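Putative lipoprotein (Bacteroides ovatus, PDB 3OQQ) is of unknown function but, as a putative extracellular lipoprotein of a Bacteroides species, carries bound calcium ions and is built largely of beta strands. Local coordinates at residues T48-V53 against N96-V101; Q138-Y143 against N378-T383; I208-I213 against N233-E238. All blocks are in the same frame, centred on the assembly; numbering follows the deposited sequence.

How the contacts relate
Three ways of joining separate parts of a beta-rich chain appear here. Contact 1 is a partly buried ladder within a sheet, held by backbone hydrogen bonds. Contact 3, the most buried, joins strands of two different sheets by hydrocarbon packing between their faces. Contact 2 involves no strand: two loops meet, partly exposed, through amide and hydroxyl bonds, a tryptophan face and a long charged pair near the solvent. Contacts 1 and 3 lie on opposite sides of the chain's centre, their own centres about 32 Å apart. In sequence, contact 1 closes before the others open, whereas contact 3 is nested inside the long loop that contact 2 closes.

Contact 1. Residues T48-V53 against N96-V101; sequences TLTLNV and NRLASV
Leu49, Leu51 and Val53 pair with Val101, Ala99 and Arg97 in an antiparallel beta ladder, a textbook case of two strands joined edge to edge. The ladder attaches strand 46-54 to strand 96-104, which is bonded in turn to strand 71-80. Each of the three hydrogen-bonded pairs contributes two backbone bonds; in the middle one, Leu51 N reaches Ala99 O at 2.8 Å with a nearly straight N-H...O angle of 171°. The non-hydrogen-bonded pairs, Thr50 with Ser100 and Asn52 with Leu98, fill the intervals, where CA-H groups approach carbonyl oxygens, as Ser100 CA does Leu49 O at 3.4 Å.

The two faces of the ladder differ. On the one carrying Leu51, Val53, Ala99 and Val101, Leu51 CD1 meets Val101 CG1 at 3.7 Å, and Val53 CG2 lies 3.9 Å from Ala99 CB. Leu49, Leu51 and Val53 also pack against strand 36-41, consistent with a sandwich-like packing of strand layers. On the other face, Thr50 CG2 touches Leu98 CD2, and Val81 packs on both side chains.

Asn52 belongs to that second face. With CG anti to the backbone N (chi1 168°), its amide lies against the Asn96 side chain without bonding to it, and Asn52 OD1 stands 3.2 Å from Asn96 CB; the two amide planes are almost perpendicular, 82° apart. Asn52 ND2 bonds to Ile327 O. An alanine here would probably leave the Ile327 carbonyl without this donor and open a gap beside Asn96.

On the face of Val53 and Ala99, Arg97, extended from CG to NE, bonds through NH2 to Cys57 O, and its guanidinium plane passes 4.0 Å from Ala99 CB, which lies toward the rim of the group.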
# COMPACT_ATOMS: atom_id res chain seq x y z
N THR A 48 10.02 -9.00 21.32
CA THR A 48 9.43 -9.84 20.27
C THR A 48 8.36 -9.01 19.55
O THR A 48 7.48 -8.42 20.19
CB THR A 48 8.92 -11.18 20.85
OG1 THR A 48 10.04 -11.89 21.37
CG2 THR A 48 8.24 -12.06 19.80
N LEU A 49 8.46 -8.96 18.22
CA LEU A 49 7.55 -8.22 17.35
C LEU A 49 7.05 -9.05 16.21
O LEU A 49 7.80 -9.81 15.61
CB LEU A 49 8.24 -6.98 16.74
CG LEU A 49 8.64 -5.83 17.65
CD1 LEU A 49 9.47 -4.84 16.88
CD2 LEU A 49 7.44 -5.12 18.22
N THR A 50 5.79 -8.86 15.87
CA THR A 50 5.19 -9.48 14.70
C THR A 50 5.37 -8.47 13.57
O THR A 50 5.14 -7.27 13.75
CB THR A 50 3.72 -9.87 14.98
OG1 THR A 50 3.72 -10.89 15.98
CG2 THR A 50 3.01 -10.37 13.73
N LEU A 51 5.86 -8.95 12.43
CA LEU A 51 6.12 -8.09 11.29
C LEU A 51 5.48 -8.64 10.02
O LEU A 51 5.31 -9.86 9.87
CB LEU A 51 7.65 -7.91 11.09
CG LEU A 51 8.53 -7.44 12.27
CD1 LEU A 51 10.00 -7.53 11.91
CD2 LEU A 51 8.22 -6.01 12.67
N ASN A 52 5.11 -7.75 9.11
CA ASN A 52 4.58 -8.13 7.80
C ASN A 52 5.78 -8.02 6.86
O ASN A 52 6.23 -6.91 6.55
CB ASN A 52 3.38 -7.22 7.43
CG ASN A 52 2.91 -7.30 5.99
OD1 ASN A 52 3.54 -7.90 5.13
ND2 ASN A 52 1.80 -6.65 5.69
N VAL A 53 6.34 -9.16 6.47
CA VAL A 53 7.57 -9.20 5.68
C VAL A 53 7.38 -9.81 4.28
O VAL A 53 6.45 -10.60 4.13
CB VAL A 53 8.68 -10.00 6.46
CG1 VAL A 53 8.96 -9.38 7.82
CG2 VAL A 53 8.33 -11.49 6.62
N ASN A 96 3.67 -11.34 0.61
CA ASN A 96 4.11 -11.12 1.98
C ASN A 96 3.65 -12.26 2.88
O ASN A 96 2.90 -13.12 2.43
CB ASN A 96 3.60 -9.77 2.49
CG ASN A 96 2.09 -9.54 2.39
OD1 ASN A 96 1.27 -10.46 2.45
ND2 ASN A 96 1.70 -8.28 2.23
N ARG A 97 4.09 -12.25 4.15
CA ARG A 97 3.72 -13.22 5.17
C ARG A 97 3.93 -12.60 6.56
O ARG A 97 4.65 -11.60 6.69
CB ARG A 97 4.55 -14.51 5.02
CG ARG A 97 6.00 -14.39 5.48
CD ARG A 97 6.75 -15.69 5.39
NE ARG A 97 8.15 -15.52 5.78
CZ ARG A 97 8.68 -16.03 6.88
NH1 ARG A 97 7.95 -16.78 7.70
NH2 ARG A 97 9.96 -15.83 7.17
N LEU A 98 3.32 -13.19 7.60
CA LEU A 98 3.52 -12.78 8.99
C LEU A 98 4.70 -13.53 9.55
O LEU A 98 4.85 -14.74 9.32
CB LEU A 98 2.29 -13.06 9.86
CG LEU A 98 1.15 -12.07 9.79
CD1 LEU A 98 -0.01 -12.55 10.64
CD2 LEU A 98 1.59 -10.66 10.18
N ALA A 99 5.56 -12.81 10.28
CA ALA A 99 6.72 -13.43 10.91
C ALA A 99 7.00 -12.74 12.22
O ALA A 99 6.45 -11.67 12.50
CB ALA A 99 7.93 -13.37 9.98
N SER A 100 7.80 -13.40 13.05
CA SER A 100 8.16 -12.91 14.37
C SER A 100 9.66 -12.81 14.49
O SER A 100 10.40 -13.63 13.90
CB SER A 100 7.61 -13.84 15.44
OG SER A 100 7.88 -13.34 16.73
N VAL A 101 10.12 -11.80 15.25
CA VAL A 101 11.53 -11.55 15.50
C VAL A 101 11.69 -11.19 16.96
O VAL A 101 10.82 -10.56 17.53
CB VAL A 101 12.10 -10.45 14.54
CG1 VAL A 101 11.59 -9.05 14.89
CG2 VAL A 101 13.61 -10.47 14.48

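Contact 2. Residues Q138-Y143 against N378-T383; sequences QLDSWY and NTKGST
Gln138 and Trp142 both contact Ser382, one at its hydroxyl, the other at its CB, where two loops meet close to a calcium site, the Gln138 side chain lying about 8 Å from a bound calcium ion. The Gln138 amide spans two successive residues of the other loop. Its OE1 accepts from Ser382 OG at 2.8 Å, with the hydroxyl in the plane of the amide carbonyl. Its NE2 donates to Thr383 O at 2.6 Å, a short bond in which the oxygen lies in the glutamine's amide plane while the nitrogen stands 45° out of the Thr383 carbonyl plane. The Thr383 carbonyl, which can only accept, identifies that end of the amide as NE2.

The partner loop is also braced internally: Asn378 to Gly381 form a type I beta turn, and Asn378 OD1 makes an Asx turn by accepting from Lys380 N. The same oxygen receives Ser382 N from the opposite face of its plane. Asn378 N in turn donates to Ser382 OG at 3.0 Å, so that hydroxyl accepts from its own loop while giving its proton to Gln138.

Ser382 CB sits over the five-membered ring of Trp142 in a CH-pi contact, 3.6 Å from the ring centroid and 20° off its normal; Tyr143 CD2 lies over the opposite face of the indole. Farther along the indole, Thr383 CG2 touches Trp142 CZ3 at 3.8 Å, and the Phe93 ring meets the tryptophan at about a right angle. At the exposed margin, Lys380 NZ approaches Asp140 OD1 in a long salt bridge of 3.9 Å.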
# COMPACT_ATOMS: atom_id res chain seq x y z
N GLN A 138 -12.16 -11.38 -18.74
CA GLN A 138 -10.74 -11.72 -18.64
C GLN A 138 -10.36 -12.81 -19.61
O GLN A 138 -11.19 -13.68 -19.90
CB GLN A 138 -10.41 -12.20 -17.23
CG GLN A 138 -9.01 -11.77 -16.74
CD GLN A 138 -8.80 -12.06 -15.27
OE1 GLN A 138 -9.42 -12.94 -14.68
NE2 GLN A 138 -7.85 -11.38 -14.66
N LEU A 139 -9.11 -12.82 -20.09
CA LEU A 139 -8.64 -13.90 -20.94
C LEU A 139 -8.61 -15.20 -20.12
O LEU A 139 -8.36 -15.13 -18.92
CB LEU A 139 -7.21 -13.58 -21.49
CG LEU A 139 -7.11 -12.51 -22.56
CD1 LEU A 139 -5.70 -11.93 -22.62
CD2 LEU A 139 -7.54 -13.04 -23.93
N ASP A 140 -8.86 -16.38 -20.75
CA ASP A 140 -8.76 -17.67 -20.05
C ASP A 140 -7.38 -17.75 -19.40
O ASP A 140 -7.29 -18.00 -18.19
CB ASP A 140 -9.01 -18.88 -20.98
CG ASP A 140 -10.47 -19.16 -21.26
OD1 ASP A 140 -11.30 -19.03 -20.32
OD2 ASP A 140 -10.79 -19.55 -22.41
N SER A 141 -6.32 -17.40 -20.16
CA SER A 141 -4.97 -17.28 -19.59
C SER A 141 -4.90 -15.86 -19.07
O SER A 141 -4.46 -14.95 -19.77
CB SER A 141 -3.89 -17.61 -20.62
OG SER A 141 -4.08 -18.91 -21.14
N TRP A 142 -5.49 -15.66 -17.87
CA TRP A 142 -5.64 -14.34 -17.27
C TRP A 142 -4.32 -13.59 -17.12
O TRP A 142 -4.31 -12.37 -17.18
CB TRP A 142 -6.39 -14.43 -15.93
CG TRP A 142 -5.70 -15.23 -14.87
CD1 TRP A 142 -5.94 -16.54 -14.55
CD2 TRP A 142 -4.74 -14.75 -13.91
NE1 TRP A 142 -5.19 -16.89 -13.45
CE2 TRP A 142 -4.44 -15.81 -13.04
CE3 TRP A 142 -4.11 -13.50 -13.70
CZ2 TRP A 142 -3.53 -15.69 -11.99
CZ3 TRP A 142 -3.19 -13.38 -12.67
CH2 TRP A 142 -2.89 -14.47 -11.84
N TYR A 143 -3.19 -14.30 -17.02
CA TYR A 143 -1.89 -13.65 -16.88
C TYR A 143 -1.30 -13.25 -18.25
O TYR A 143 -0.16 -12.83 -18.33
CB TYR A 143 -0.93 -14.53 -16.07
CG TYR A 143 -1.16 -16.01 -16.24
CD1 TYR A 143 -0.92 -16.64 -17.46
CD2 TYR A 143 -1.62 -16.79 -15.19
CE1 TYR A 143 -1.12 -18.01 -17.62
CE2 TYR A 143 -1.82 -18.16 -15.33
CZ TYR A 143 -1.56 -18.77 -16.55
OH TYR A 143 -1.80 -20.11 -16.71
N ASN A 378 -12.30 -15.58 -11.26
CA ASN A 378 -12.98 -16.49 -12.19
C ASN A 378 -13.01 -17.90 -11.56
O ASN A 378 -12.46 -18.09 -10.47
CB ASN A 378 -12.40 -16.44 -13.63
CG ASN A 378 -11.10 -17.18 -13.90
OD1 ASN A 378 -10.49 -17.80 -13.02
ND2 ASN A 378 -10.60 -17.05 -15.11
N THR A 379 -13.67 -18.87 -12.21
CA THR A 379 -13.84 -20.22 -11.65
C THR A 379 -12.50 -21.00 -11.53
O THR A 379 -12.45 -22.02 -10.82
CB THR A 379 -14.87 -21.03 -12.45
OG1 THR A 379 -14.45 -21.07 -13.81
CG2 THR A 379 -16.26 -20.44 -12.35
N LYS A 380 -11.42 -20.47 -12.15
CA LYS A 380 -10.10 -21.09 -12.13
C LYS A 380 -9.09 -20.32 -11.22
O LYS A 380 -7.88 -20.47 -11.36
CB LYS A 380 -9.56 -21.24 -13.56
CG LYS A 380 -10.43 -22.16 -14.44
CD LYS A 380 -9.82 -22.40 -15.82
CE LYS A 380 -10.07 -21.28 -16.80
NZ LYS A 380 -9.19 -21.39 -17.99
N GLY A 381 -9.62 -19.54 -10.26
CA GLY A 381 -8.84 -18.82 -9.26
C GLY A 381 -8.07 -17.61 -9.76
O GLY A 381 -7.03 -17.26 -9.18
N SER A 382 -8.59 -16.94 -10.80
CA SER A 382 -7.94 -15.76 -11.36
C SER A 382 -8.07 -14.55 -10.45
O SER A 382 -8.86 -14.55 -9.51
CB SER A 382 -8.54 -15.40 -12.71
OG SER A 382 -9.78 -14.72 -12.57
N THR A 383 -7.30 -13.52 -10.77
CA THR A 383 -7.38 -12.22 -10.11
C THR A 383 -7.34 -11.12 -11.17
O THR A 383 -6.79 -11.32 -12.26
CB THR A 383 -6.30 -12.03 -9.02
OG1 THR A 383 -6.60 -10.80 -8.33
CG2 THR A 383 -4.89 -11.97 -9.59

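Contact 3. Residues I208-I213 against N233-E238; sequences ITASLI and NIVKVE
The side chains of Ile208 and Val235 lie alongside one another, pointing opposite ways, a simple example of branched side chains fitting between facing strands. Val235 CG2 does most of the touching, resting 3.8 Å from Ile208 CG2 and just as close to Ile208 CB and CD1. The other branch, Val235 CG1, is anti to the backbone N (chi1 173°) and meets Ala210 CB at 4.0 Å.

The small Ala210 side chain lets Val237 come down onto the backbone. CG1 and CG2 of Val237 come to Ala210 O from one side, each 3.7 Å from it. Leu212 answers from the other strand, its CD1 standing 3.5 Å from Val237 O and 3.7 Å from Glu238 CA. Methyls thus meet methyls and carbonyl oxygens, without a bond between the strands; the backbone of strand 205-215 bonds instead to strands 221-230 and 298-307.

Val259 and Leu257 of strand 253-263 continue the apolar layer over Ile208 and Ala210. The axes of segments 208-213 and 234-238 run 19° from parallel and approach to 7.0 Å, and 234-242 is an outermost strand of its six-stranded sheet, consistent with two sheets packed face to face, as in a beta sandwich.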
# COMPACT_ATOMS: atom_id res chain seq x y z
N ILE A 208 -8.87 14.01 10.21
CA ILE A 208 -8.40 13.64 8.88
C ILE A 208 -7.63 14.82 8.29
O ILE A 208 -8.15 15.94 8.27
CB ILE A 208 -9.59 13.26 7.94
CG1 ILE A 208 -10.37 12.03 8.43
CG2 ILE A 208 -9.15 13.11 6.47
CD1 ILE A 208 -11.74 11.90 7.84
N THR A 209 -6.43 14.56 7.74
CA THR A 209 -5.69 15.54 6.94
C THR A 209 -5.60 14.90 5.57
O THR A 209 -5.16 13.76 5.48
CB THR A 209 -4.37 15.95 7.57
OG1 THR A 209 -4.65 16.75 8.71
CG2 THR A 209 -3.48 16.75 6.60
N ALA A 210 -6.08 15.58 4.52
CA ALA A 210 -6.04 15.00 3.18
C ALA A 210 -5.40 15.99 2.22
O ALA A 210 -5.78 17.16 2.24
CB ALA A 210 -7.44 14.61 2.72
N SER A 211 -4.42 15.53 1.42
CA SER A 211 -3.68 16.34 0.45
C SER A 211 -3.55 15.69 -0.91
O SER A 211 -3.40 14.47 -1.02
CB SER A 211 -2.26 16.63 0.95
OG SER A 211 -2.21 17.03 2.31
N LEU A 212 -3.61 16.53 -1.93
CA LEU A 212 -3.34 16.20 -3.33
C LEU A 212 -2.03 16.85 -3.62
O LEU A 212 -1.86 18.04 -3.30
CB LEU A 212 -4.44 16.70 -4.26
CG LEU A 212 -5.71 15.85 -4.24
CD1 LEU A 212 -6.84 16.57 -4.98
CD2 LEU A 212 -5.43 14.45 -4.81
N ILE A 213 -1.06 16.09 -4.11
CA ILE A 213 0.33 16.53 -4.27
C ILE A 213 0.93 15.98 -5.56
O ILE A 213 0.56 14.89 -5.97
CB ILE A 213 1.18 15.99 -3.02
CG1 ILE A 213 0.72 16.50 -1.66
CG2 ILE A 213 2.71 16.22 -3.16
CD1 ILE A 213 1.24 15.61 -0.51
N ASN A 233 -16.90 13.69 8.83
CA ASN A 233 -17.04 12.28 8.44
C ASN A 233 -16.47 12.07 7.03
O ASN A 233 -15.76 11.10 6.77
CB ASN A 233 -18.52 11.88 8.48
CG ASN A 233 -19.05 11.66 9.88
OD1 ASN A 233 -18.33 11.81 10.88
ND2 ASN A 233 -20.30 11.25 9.99
N ILE A 234 -16.75 13.03 6.14
CA ILE A 234 -16.27 13.03 4.77
C ILE A 234 -15.47 14.30 4.52
O ILE A 234 -15.97 15.41 4.66
CB ILE A 234 -17.44 12.88 3.73
CG1 ILE A 234 -18.29 11.60 4.00
CG2 ILE A 234 -16.88 12.89 2.29
CD1 ILE A 234 -19.73 11.67 3.40
N VAL A 235 -14.22 14.11 4.14
CA VAL A 235 -13.29 15.15 3.77
C VAL A 235 -13.06 14.96 2.29
O VAL A 235 -12.66 13.89 1.86
CB VAL A 235 -11.98 15.04 4.62
CG1 VAL A 235 -10.91 16.02 4.14
CG2 VAL A 235 -12.27 15.27 6.10
N LYS A 236 -13.39 15.98 1.50
CA LYS A 236 -13.18 15.96 0.06
C LYS A 236 -12.25 17.11 -0.30
O LYS A 236 -12.56 18.24 0.04
CB LYS A 236 -14.53 16.06 -0.68
CG LYS A 236 -14.44 16.02 -2.20
CD LYS A 236 -15.81 15.73 -2.80
CE LYS A 236 -16.12 16.58 -4.00
NZ LYS A 236 -16.53 17.96 -3.62
N VAL A 237 -11.08 16.82 -0.90
CA VAL A 237 -10.17 17.87 -1.35
C VAL A 237 -9.97 17.69 -2.87
O VAL A 237 -9.92 16.56 -3.37
CB VAL A 237 -8.83 18.04 -0.57
CG1 VAL A 237 -9.09 18.31 0.91
CG2 VAL A 237 -7.89 16.87 -0.74
N GLU A 238 -9.99 18.79 -3.60
CA GLU A 238 -9.89 18.70 -5.05
C GLU A 238 -9.18 19.90 -5.68
O GLU A 238 -9.24 21.03 -5.17
CB GLU A 238 -11.29 18.56 -5.69
CG GLU A 238 -12.29 19.64 -5.29
CD GLU A 238 -13.62 19.64 -6.00
OE1 GLU A 238 -14.34 18.63 -5.92
OE2 GLU A 238 -13.99 20.70 -6.58